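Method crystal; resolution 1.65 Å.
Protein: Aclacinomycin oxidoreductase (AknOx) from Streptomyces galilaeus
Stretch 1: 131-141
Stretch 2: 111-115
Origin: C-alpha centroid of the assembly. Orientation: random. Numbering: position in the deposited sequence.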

ATOM      1  N   GLU A 131      12.440   5.257  -8.480  1.00 13.68           N
ATOM      2  CA  GLU A 131      13.735   5.915  -8.286  1.00 14.82           C
ATOM      3  C   GLU A 131      14.480   5.267  -7.136  1.00 12.53           C
ATOM      4  O   GLU A 131      15.685   5.001  -7.251  1.00 10.92           O
ATOM      5  CB  GLU A 131      13.567   7.422  -8.070  1.00 15.77           C
ATOM      6  CG  GLU A 131      13.162   8.116  -9.360  1.00 16.94           C
ATOM      7  CD  GLU A 131      12.682   9.534  -9.167  1.00 17.16           C
ATOM      8  OE1 GLU A 131      12.548   9.954  -8.001  1.00 21.62           O
ATOM      9  OE2 GLU A 131      12.463  10.179 -10.219  1.00 15.29           O
ATOM     10  N   THR A 132      13.803   4.979  -6.022  1.00  8.03           N
ATOM     11  CA  THR A 132      14.606   4.443  -4.909  1.00 12.02           C
ATOM     12  C   THR A 132      15.178   3.076  -5.284  1.00 14.03           C
ATOM     13  O   THR A 132      16.368   2.814  -5.070  1.00 12.95           O
ATOM     14  CB  THR A 132      13.871   4.364  -3.566  1.00 17.19           C
ATOM     15  OG1 THR A 132      12.919   3.306  -3.581  1.00 33.94           O
ATOM     16  CG2 THR A 132      13.147   5.688  -3.344  1.00  2.18           C
ATOM     17  N   TYR A 133      14.334   2.249  -5.892  1.00 14.01           N
ATOM     18  CA  TYR A 133      14.753   0.947  -6.384  1.00 12.75           C
ATOM     19  C   TYR A 133      16.018   1.055  -7.240  1.00 11.01           C
ATOM     20  O   TYR A 133      16.953   0.264  -7.073  1.00 12.73           O
ATOM     21  CB  TYR A 133      13.630   0.301  -7.201  1.00 14.44           C
ATOM     22  CG  TYR A 133      12.476  -0.253  -6.386  1.00 15.95           C
ATOM     23  CD1 TYR A 133      11.155  -0.149  -6.813  1.00 15.75           C
ATOM     24  CD2 TYR A 133      12.698  -0.882  -5.177  1.00 16.29           C
ATOM     25  CE1 TYR A 133      10.116  -0.659  -6.051  1.00 16.73           C
ATOM     26  CE2 TYR A 133      11.680  -1.399  -4.400  1.00 20.65           C
ATOM     27  CZ  TYR A 133      10.374  -1.284  -4.852  1.00 19.38           C
ATOM     28  OH  TYR A 133       9.362  -1.795  -4.074  1.00 17.28           O
ATOM     29  N   ARG A 134      16.014   2.031  -8.141  1.00  9.24           N
ATOM     30  CA  ARG A 134      17.146   2.154  -9.067  1.00 14.03           C
ATOM     31  C   ARG A 134      18.381   2.634  -8.327  1.00 13.16           C
ATOM     32  O   ARG A 134      19.482   2.081  -8.456  1.00 16.84           O
ATOM     33  CB  ARG A 134      16.760   3.036 -10.251  1.00 17.40           C
ATOM     34  CG  ARG A 134      16.619   4.512  -9.961  1.00 23.31           C
ATOM     35  CD  ARG A 134      16.443   5.292 -11.265  1.00 26.61           C
ATOM     36  NE  ARG A 134      16.964   6.656 -11.126  1.00 29.15           N
ATOM     37  CZ  ARG A 134      18.248   6.898 -10.927  1.00 31.78           C
ATOM     38  NH1 ARG A 134      19.113   5.894 -10.854  1.00 30.26           N
ATOM     39  NH2 ARG A 134      18.674   8.143 -10.798  1.00 43.09           N
ATOM     40  N   ALA A 135      18.241   3.672  -7.498  1.00 14.60           N
ATOM     41  CA  ALA A 135      19.411   4.146  -6.766  1.00 15.39           C
ATOM     42  C   ALA A 135      19.983   3.091  -5.828  1.00 15.30           C
ATOM     43  O   ALA A 135      21.197   2.859  -5.806  1.00 16.69           O
ATOM     44  CB  ALA A 135      19.049   5.426  -6.019  1.00 11.05           C
ATOM     45  N   LEU A 136      19.159   2.428  -5.023  1.00 13.04           N
ATOM     46  CA  LEU A 136      19.676   1.477  -4.043  1.00 13.55           C
ATOM     47  C   LEU A 136      20.399   0.323  -4.719  1.00 12.12           C
ATOM     48  O   LEU A 136      21.391  -0.238  -4.268  1.00 10.13           O
ATOM     49  CB  LEU A 136      18.517   0.939  -3.209  1.00 15.66           C
ATOM     50  CG  LEU A 136      18.399   1.330  -1.741  1.00 18.23           C
ATOM     51  CD1 LEU A 136      19.164   2.599  -1.418  1.00 16.48           C
ATOM     52  CD2 LEU A 136      16.929   1.451  -1.337  1.00  9.48           C
ATOM     53  N   TYR A 137      19.831  -0.079  -5.866  1.00 12.41           N
ATOM     54  CA  TYR A 137      20.339  -1.298  -6.509  1.00 10.50           C
ATOM     55  C   TYR A 137      21.693  -1.062  -7.165  1.00 10.38           C
ATOM     56  O   TYR A 137      22.634  -1.823  -6.922  1.00 15.67           O
ATOM     57  CB  TYR A 137      19.299  -1.750  -7.526  1.00 11.71           C
ATOM     58  CG  TYR A 137      19.657  -2.963  -8.337  1.00 12.26           C
ATOM     59  CD1 TYR A 137      19.775  -4.211  -7.742  1.00 14.62           C
ATOM     60  CD2 TYR A 137      19.888  -2.829  -9.701  1.00 11.77           C
ATOM     61  CE1 TYR A 137      20.115  -5.320  -8.509  1.00 14.67           C
ATOM     62  CE2 TYR A 137      20.220  -3.928 -10.471  1.00 11.42           C
ATOM     63  CZ  TYR A 137      20.325  -5.158  -9.861  1.00 11.26           C
ATOM     64  OH  TYR A 137      20.659  -6.264 -10.625  1.00 21.04           O
ATOM     65  N   LEU A 138      21.792  -0.038  -7.984  1.00 11.98           N
ATOM     66  CA  LEU A 138      22.961   0.227  -8.816  1.00 12.09           C
ATOM     67  C   LEU A 138      24.168   0.546  -7.953  1.00 12.88           C
ATOM     68  O   LEU A 138      25.287   0.128  -8.267  1.00 10.91           O
ATOM     69  CB  LEU A 138      22.680   1.367  -9.810  1.00 12.25           C
ATOM     70  CG  LEU A 138      21.551   1.086 -10.818  1.00  8.76           C
ATOM     71  CD1 LEU A 138      21.413   2.205 -11.827  1.00  8.48           C
ATOM     72  CD2 LEU A 138      21.796  -0.252 -11.511  1.00 16.18           C
ATOM     73  N   ASP A 139      23.991   1.273  -6.844  1.00 11.55           N
ATOM     74  CA  ASP A 139      25.160   1.583  -6.026  1.00 12.81           C
ATOM     75  C   ASP A 139      25.587   0.426  -5.127  1.00 14.01           C
ATOM     76  O   ASP A 139      26.771   0.252  -4.803  1.00 15.29           O
ATOM     77  CB  ASP A 139      24.976   2.844  -5.198  1.00 12.47           C
ATOM     78  CG  ASP A 139      24.883   4.149  -5.937  1.00 15.45           C
ATOM     79  OD1 ASP A 139      25.215   4.223  -7.132  1.00 12.73           O
ATOM     80  OD2 ASP A 139      24.450   5.174  -5.351  1.00 17.16           O
ATOM     81  N   TRP A 140      24.667  -0.420  -4.659  1.00 13.08           N
ATOM     82  CA  TRP A 140      24.979  -1.409  -3.636  1.00 11.08           C
ATOM     83  C   TRP A 140      24.399  -2.786  -3.919  1.00  6.71           C
ATOM     84  O   TRP A 140      24.706  -3.734  -3.191  1.00  8.56           O
ATOM     85  CB  TRP A 140      24.471  -0.930  -2.247  1.00 10.83           C
ATOM     86  CG  TRP A 140      24.977   0.421  -1.864  1.00 12.70           C
ATOM     87  CD1 TRP A 140      26.218   0.700  -1.339  1.00 13.66           C
ATOM     88  CD2 TRP A 140      24.294   1.675  -1.961  1.00 14.98           C
ATOM     89  NE1 TRP A 140      26.335   2.054  -1.108  1.00 16.49           N
ATOM     90  CE2 TRP A 140      25.173   2.676  -1.478  1.00 14.78           C
ATOM     91  CE3 TRP A 140      23.032   2.082  -2.399  1.00 16.62           C
ATOM     92  CZ2 TRP A 140      24.823   4.022  -1.430  1.00 17.77           C
ATOM     93  CZ3 TRP A 140      22.685   3.419  -2.352  1.00 18.97           C
ATOM     94  CH2 TRP A 140      23.580   4.389  -1.868  1.00 17.41           C
ATOM     95  N   GLY A 141      23.541  -2.986  -4.910  1.00 10.36           N
ATOM     96  CA  GLY A 141      23.005  -4.318  -5.179  1.00 11.44           C
ATOM     97  C   GLY A 141      21.933  -4.776  -4.230  1.00 13.94           C
ATOM     98  O   GLY A 141      21.621  -5.942  -3.964  1.00 13.41           O
TER
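Stretch 2, residues 111-115: QVFYD

Residues 112–115 form a β-strand that lies across the helix that enters stretch 1 at Glu131 from earlier in the chain, the two axes approaching to 8.7 Å with a signed crossing angle of -43°. Their N-to-C directions thus agree in general sense, and the strand climbs the helix obliquely from Thr132 toward Trp140. No hydrogen bond links the two segments; the contact is one of packing, burying 255 Å² in total.

Gln111 precedes the strand and, although its phi/psi (-66/137) are already extended, stays clear of the helix; its side chain is modelled only to CB. Val112, extended and with chi1 in the t well, points toward the helix and gives up more surface to it than any other residue of the strand. It meets three helical residues on two successive turns, Thr132 on the first and the neighbours Ala135 and Leu136 on the next: Val112 CG2 lies 4.3 Å from Thr132 CG2, CB 4.3 Å from Ala135 CB, and CG1 4.2 Å from Leu136 CD1. Phe113 follows the alternation of an extended chain: its CA-to-CB bond points away from the helix, and its closest contact is through the backbone, with C 4.1 Å from Trp140 CH2. At Tyr114 the CA-to-CB bond turns toward the helix again, and CB packs obliquely against the indole, 3.4 Å from Trp140 CZ2, while the end of the side chain leads away. Asp115 continues the strand beyond reach of the helix.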

ATOM      1  N   GLN A 111      16.062  12.931  -2.850  1.00 11.66           N
ATOM      2  CA  GLN A 111      17.436  12.524  -2.585  1.00  8.38           C
ATOM      3  C   GLN A 111      17.487  11.150  -1.927  1.00 11.50           C
ATOM      4  O   GLN A 111      16.724  10.782  -1.045  1.00 15.25           O
ATOM      5  CB  GLN A 111      18.139  13.558  -1.703  1.00 15.80           C
ATOM      6  N   VAL A 112      18.427  10.338  -2.397  1.00 10.24           N
ATOM      7  CA  VAL A 112      18.653   9.026  -1.817  1.00  9.55           C
ATOM      8  C   VAL A 112      20.146   8.760  -1.732  1.00 14.64           C
ATOM      9  O   VAL A 112      20.849   8.927  -2.729  1.00 15.26           O
ATOM     10  CB  VAL A 112      18.028   7.879  -2.640  1.00 11.57           C
ATOM     11  CG1 VAL A 112      17.949   6.639  -1.759  1.00 13.20           C
ATOM     12  CG2 VAL A 112      16.657   8.233  -3.207  1.00 16.85           C
ATOM     13  N   PHE A 113      20.606   8.355  -0.553  1.00 13.58           N
ATOM     14  CA  PHE A 113      22.036   8.091  -0.407  1.00 13.02           C
ATOM     15  C   PHE A 113      22.246   7.215   0.816  1.00 13.98           C
ATOM     16  O   PHE A 113      21.304   6.934   1.549  1.00 19.31           O
ATOM     17  CB  PHE A 113      22.796   9.403  -0.300  1.00 11.63           C
ATOM     18  CG  PHE A 113      22.392  10.321   0.845  1.00 15.80           C
ATOM     19  CD1 PHE A 113      23.001  10.228   2.084  1.00 15.50           C
ATOM     20  CD2 PHE A 113      21.412  11.271   0.675  1.00 18.82           C
ATOM     21  CE1 PHE A 113      22.630  11.063   3.116  1.00 17.49           C
ATOM     22  CE2 PHE A 113      21.032  12.122   1.702  1.00 20.42           C
ATOM     23  CZ  PHE A 113      21.650  12.030   2.936  1.00 18.79           C
ATOM     24  N   TYR A 114      23.459   6.753   1.036  1.00 12.65           N
ATOM     25  CA  TYR A 114      23.849   6.050   2.232  1.00 12.44           C
ATOM     26  C   TYR A 114      24.558   6.993   3.190  1.00 17.50           C
ATOM     27  O   TYR A 114      25.285   7.892   2.763  1.00 15.90           O
ATOM     28  CB  TYR A 114      24.798   4.906   1.860  1.00 13.61           C
ATOM     29  CG  TYR A 114      25.350   4.201   3.072  1.00 13.80           C
ATOM     30  CD1 TYR A 114      24.532   3.511   3.962  1.00  8.70           C
ATOM     31  CD2 TYR A 114      26.718   4.246   3.300  1.00 12.78           C
ATOM     32  CE1 TYR A 114      25.079   2.882   5.059  1.00 13.13           C
ATOM     33  CE2 TYR A 114      27.259   3.612   4.393  1.00 16.53           C
ATOM     34  CZ  TYR A 114      26.438   2.935   5.274  1.00 15.77           C
ATOM     35  OH  TYR A 114      27.016   2.314   6.349  1.00 15.77           O
ATOM     36  N   ASP A 115      24.388   6.819   4.494  1.00 22.30           N
ATOM     37  CA  ASP A 115      25.217   7.603   5.406  1.00 26.62           C
ATOM     38  C   ASP A 115      26.123   6.679   6.211  1.00 26.56           C
ATOM     39  O   ASP A 115      25.640   5.974   7.099  1.00 25.21           O
ATOM     40  CB  ASP A 115      24.393   8.445   6.365  1.00 30.80           C
ATOM     41  CG  ASP A 115      25.264   9.401   7.159  1.00 32.84           C
ATOM     42  OD1 ASP A 115      24.873  10.588   7.199  1.00 33.40           O
ATOM     43  OD2 ASP A 115      26.295   9.024   7.738  1.00 38.62           O
TER